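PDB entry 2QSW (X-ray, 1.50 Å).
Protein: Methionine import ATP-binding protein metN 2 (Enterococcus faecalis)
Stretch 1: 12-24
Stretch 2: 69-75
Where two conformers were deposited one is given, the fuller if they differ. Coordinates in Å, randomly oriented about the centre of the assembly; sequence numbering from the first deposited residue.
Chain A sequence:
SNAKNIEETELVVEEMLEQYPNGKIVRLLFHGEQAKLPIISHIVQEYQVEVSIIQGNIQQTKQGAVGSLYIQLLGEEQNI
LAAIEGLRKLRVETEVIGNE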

# COMPACT_ATOMS: atom_id res chain seq x y z
N VAL A 12 9.38 10.02 -12.46
CA VAL A 12 7.94 9.77 -12.70
C VAL A 12 7.79 8.28 -12.42
O VAL A 12 8.31 7.45 -13.15
CB VAL A 12 7.49 10.12 -14.12
CG1 VAL A 12 6.09 9.57 -14.43
CG2 VAL A 12 7.51 11.64 -14.30
N VAL A 13 7.15 7.95 -11.30
CA VAL A 13 7.16 6.56 -10.83
C VAL A 13 6.62 5.59 -11.88
O VAL A 13 6.99 4.44 -11.86
CB VAL A 13 6.39 6.39 -9.49
CG1 VAL A 13 7.07 7.19 -8.38
CG2 VAL A 13 4.89 6.74 -9.64
N GLU A 14 5.71 6.04 -12.76
CA GLU A 14 5.15 5.11 -13.74
C GLU A 14 6.22 4.61 -14.71
O GLU A 14 6.08 3.53 -15.24
CB GLU A 14 3.92 5.65 -14.49
CG GLU A 14 2.71 5.79 -13.61
CD GLU A 14 2.68 7.09 -12.83
OE1 GLU A 14 3.56 7.96 -12.98
OE2 GLU A 14 1.71 7.27 -12.06
N GLU A 15 7.34 5.32 -14.81
CA GLU A 15 8.47 4.79 -15.61
C GLU A 15 9.07 3.50 -14.99
O GLU A 15 9.53 2.59 -15.70
CB GLU A 15 9.50 5.85 -15.84
CG GLU A 15 8.97 6.91 -16.72
CD GLU A 15 10.02 7.89 -17.08
OE1 GLU A 15 10.85 7.57 -17.97
OE2 GLU A 15 10.04 8.98 -16.47
N MSE A 16 9.04 3.40 -13.67
CA MSE A 16 9.42 2.16 -13.03
C MSE A 16 8.46 1.04 -13.34
O MSE A 16 8.88 -0.06 -13.66
CB MSE A 16 9.50 2.32 -11.51
CG MSE A 16 10.44 3.40 -11.07
SE MSE A 16 10.43 3.58 -9.13
CE MSE A 16 11.45 5.21 -8.97
N LEU A 17 7.15 1.34 -13.32
CA LEU A 17 6.15 0.33 -13.67
C LEU A 17 6.29 -0.12 -15.12
O LEU A 17 6.09 -1.29 -15.47
CB LEU A 17 4.74 0.90 -13.45
CG LEU A 17 4.37 1.21 -11.99
CD1 LEU A 17 3.13 2.07 -11.91
CD2 LEU A 17 4.17 -0.11 -11.26
N GLU A 18 6.67 0.83 -15.95
CA GLU A 18 6.85 0.54 -17.34
C GLU A 18 8.02 -0.42 -17.54
O GLU A 18 7.92 -1.36 -18.37
CB GLU A 18 7.06 1.85 -18.09
CG GLU A 18 7.04 1.73 -19.61
CD GLU A 18 7.47 3.00 -20.31
OE1 GLU A 18 8.15 3.82 -19.63
OE2 GLU A 18 7.17 3.15 -21.53
N GLN A 19 9.14 -0.21 -16.85
CA GLN A 19 10.32 -1.03 -17.08
C GLN A 19 10.33 -2.35 -16.32
O GLN A 19 11.04 -3.29 -16.72
CB GLN A 19 11.60 -0.27 -16.77
CG GLN A 19 11.76 1.00 -17.57
CD GLN A 19 11.63 0.77 -19.06
OE1 GLN A 19 10.71 1.29 -19.71
NE2 GLN A 19 12.52 -0.06 -19.60
N TYR A 20 9.57 -2.41 -15.23
CA TYR A 20 9.56 -3.57 -14.35
C TYR A 20 8.10 -3.96 -14.10
O TYR A 20 7.55 -3.72 -13.06
CB TYR A 20 10.34 -3.22 -13.05
CG TYR A 20 11.76 -2.78 -13.38
CD1 TYR A 20 12.71 -3.69 -13.77
CD2 TYR A 20 12.10 -1.43 -13.40
CE1 TYR A 20 13.99 -3.30 -14.12
CE2 TYR A 20 13.38 -1.01 -13.74
CZ TYR A 20 14.32 -1.95 -14.11
OH TYR A 20 15.61 -1.57 -14.47
N PRO A 21 7.47 -4.57 -15.12
CA PRO A 21 6.03 -4.80 -15.12
C PRO A 21 5.45 -5.86 -14.16
O PRO A 21 4.32 -5.73 -13.67
CB PRO A 21 5.77 -5.25 -16.58
CG PRO A 21 6.98 -5.79 -17.04
CD PRO A 21 8.09 -4.98 -16.38
N ASN A 22 6.20 -6.91 -13.92
CA ASN A 22 5.67 -8.01 -13.12
C ASN A 22 5.74 -7.73 -11.62
O ASN A 22 6.44 -6.83 -11.20
CB ASN A 22 6.44 -9.25 -13.46
CG ASN A 22 6.33 -9.61 -14.94
OD1 ASN A 22 5.24 -9.83 -15.44
ND2 ASN A 22 7.47 -9.65 -15.62
N GLY A 23 5.02 -8.52 -10.83
CA GLY A 23 5.06 -8.33 -9.38
C GLY A 23 4.53 -6.97 -8.97
O GLY A 23 3.60 -6.41 -9.61
N LYS A 24 5.09 -6.41 -7.90
CA LYS A 24 4.70 -5.09 -7.40
C LYS A 24 5.95 -4.29 -7.16
O LYS A 24 6.98 -4.86 -6.75
CB LYS A 24 3.95 -5.22 -6.06
CG LYS A 24 2.63 -5.94 -6.14
CD LYS A 24 1.69 -5.15 -7.03
CE LYS A 24 0.25 -5.30 -6.70
NZ LYS A 24 -0.53 -4.27 -7.48
N LEU A 69 14.29 3.29 -0.80
CA LEU A 69 14.63 2.25 -1.75
C LEU A 69 13.36 1.89 -2.50
O LEU A 69 12.35 1.65 -1.87
CB LEU A 69 15.13 1.05 -0.97
CG LEU A 69 15.89 -0.05 -1.68
CD1 LEU A 69 17.20 0.45 -2.31
CD2 LEU A 69 16.13 -1.17 -0.64
N TYR A 70 13.43 1.87 -3.83
CA TYR A 70 12.33 1.38 -4.66
C TYR A 70 12.74 -0.02 -5.17
O TYR A 70 13.82 -0.21 -5.76
CB TYR A 70 12.11 2.29 -5.85
CG TYR A 70 11.58 3.64 -5.51
CD1 TYR A 70 10.24 3.93 -5.66
CD2 TYR A 70 12.43 4.65 -5.07
CE1 TYR A 70 9.74 5.18 -5.37
CE2 TYR A 70 11.95 5.93 -4.78
CZ TYR A 70 10.59 6.18 -4.94
OH TYR A 70 10.11 7.42 -4.67
N ILE A 71 11.93 -1.00 -4.85
CA ILE A 71 12.20 -2.37 -5.19
C ILE A 71 11.04 -3.02 -5.89
O ILE A 71 9.87 -2.69 -5.65
CB ILE A 71 12.57 -3.20 -3.95
CG1 ILE A 71 11.45 -3.39 -2.95
CG2 ILE A 71 13.82 -2.68 -3.27
CD1 ILE A 71 11.84 -4.40 -1.84
N GLN A 72 11.36 -3.92 -6.80
CA GLN A 72 10.37 -4.82 -7.38
C GLN A 72 10.34 -6.12 -6.57
O GLN A 72 11.37 -6.75 -6.38
CB GLN A 72 10.67 -5.13 -8.85
CG GLN A 72 9.67 -6.06 -9.48
CD GLN A 72 10.12 -6.51 -10.86
OE1 GLN A 72 11.31 -6.83 -11.05
NE2 GLN A 72 9.18 -6.58 -11.82
N LEU A 73 9.16 -6.47 -6.06
CA LEU A 73 8.93 -7.75 -5.43
C LEU A 73 8.27 -8.70 -6.41
O LEU A 73 7.25 -8.33 -7.00
CB LEU A 73 8.01 -7.62 -4.21
CG LEU A 73 8.55 -6.78 -3.06
CD1 LEU A 73 7.51 -6.54 -1.97
CD2 LEU A 73 9.76 -7.48 -2.46
N LEU A 74 8.82 -9.90 -6.56
CA LEU A 74 8.21 -10.96 -7.35
C LEU A 74 7.86 -12.14 -6.46
O LEU A 74 8.55 -12.47 -5.50
CB LEU A 74 9.15 -11.45 -8.44
CG LEU A 74 9.56 -10.40 -9.45
CD1 LEU A 74 10.62 -11.01 -10.34
CD2 LEU A 74 8.41 -9.91 -10.33
N GLY A 75 6.76 -12.81 -6.81
CA GLY A 75 6.31 -13.99 -6.08
C GLY A 75 4.80 -14.08 -6.18
O GLY A 75 4.18 -13.35 -6.93
O HOH W 1 9.31 -7.39 -14.67

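What holds the two backbones together? Lys24 and Leu73 form an antiparallel, hydrogen-bonded pair, their CA atoms 5.4 Å apart. Lys24 N donates to Leu73 O at 3.0 Å, and Leu73 N donates to Lys24 O at 2.8 Å; both angles at the hydrogen are 161°, so the two bonds are nearly straight and each residue satisfies both its amide and its carbonyl on the other. Weaker CA-H...O contacts flank this ring: Gly23 CA lies 3.2 Å from Leu73 O, and Gln72 CA lies 3.4 Å from Lys24 O. The side chains of Lys24 and Leu73 leave the sheet on the same face, although the end of the lysine leads away from the other stretch and its NZ is bonded elsewhere in the structure.

How does Gln72 tie the strand to the turn beyond the helix? Its extended side chain, with chi1 and chi2 both t, carries the amide to the backbone of Asn22, where Gln72 NE2 donates to Asn22 O at 2.8 Å with an angle of 148°. A water takes a further hydrogen bond from Gln72 NE2 at 3.0 Å and one from Asn22 N at 3.2 Å, so it bridges the two residues; Asn22 ND2 adds a weak bond to the same water. The amide group also lies near Tyr20, with Gln72 NE2 3.8 Å from Tyr20 CB, but the phenol end of the tyrosine leads away.

Why does Gly23 suit its place in the approach to the sheet? Its phi of 63° by itself favours glycine, and the space toward the strand is already taken. An ideal CB there would stand 2.0 Å from Leu73 O and 2.8 Å from Leu74 CD2, clashing with both. Without one, the backbone can come close: Gly23 N is 3.7 Å from Leu74 CD2, and the same methyl reaches the preceding residue, with Leu74 CD2 3.8 Å from Asn22 CB.

Where does the helix itself meet the strand? Met16, a selenomethionine, points toward Tyr70, and its extended chi2 and chi3 lay the methyl over one face of the ring. Met16 CE sits 3.8 Å from the centroid of the Tyr70 ring, only 12° off the normal, a CH-pi contact in which the methyl's hydrogens, slightly positive as in any C-H bond, can face the pi electrons. The selenium approaches obliquely, with Met16 SE 3.5 Å from Tyr70 CD1. Three residues earlier, Val13 adds a looser apolar contact, Val13 CG1 lying 4.5 Å from Tyr70 CE1.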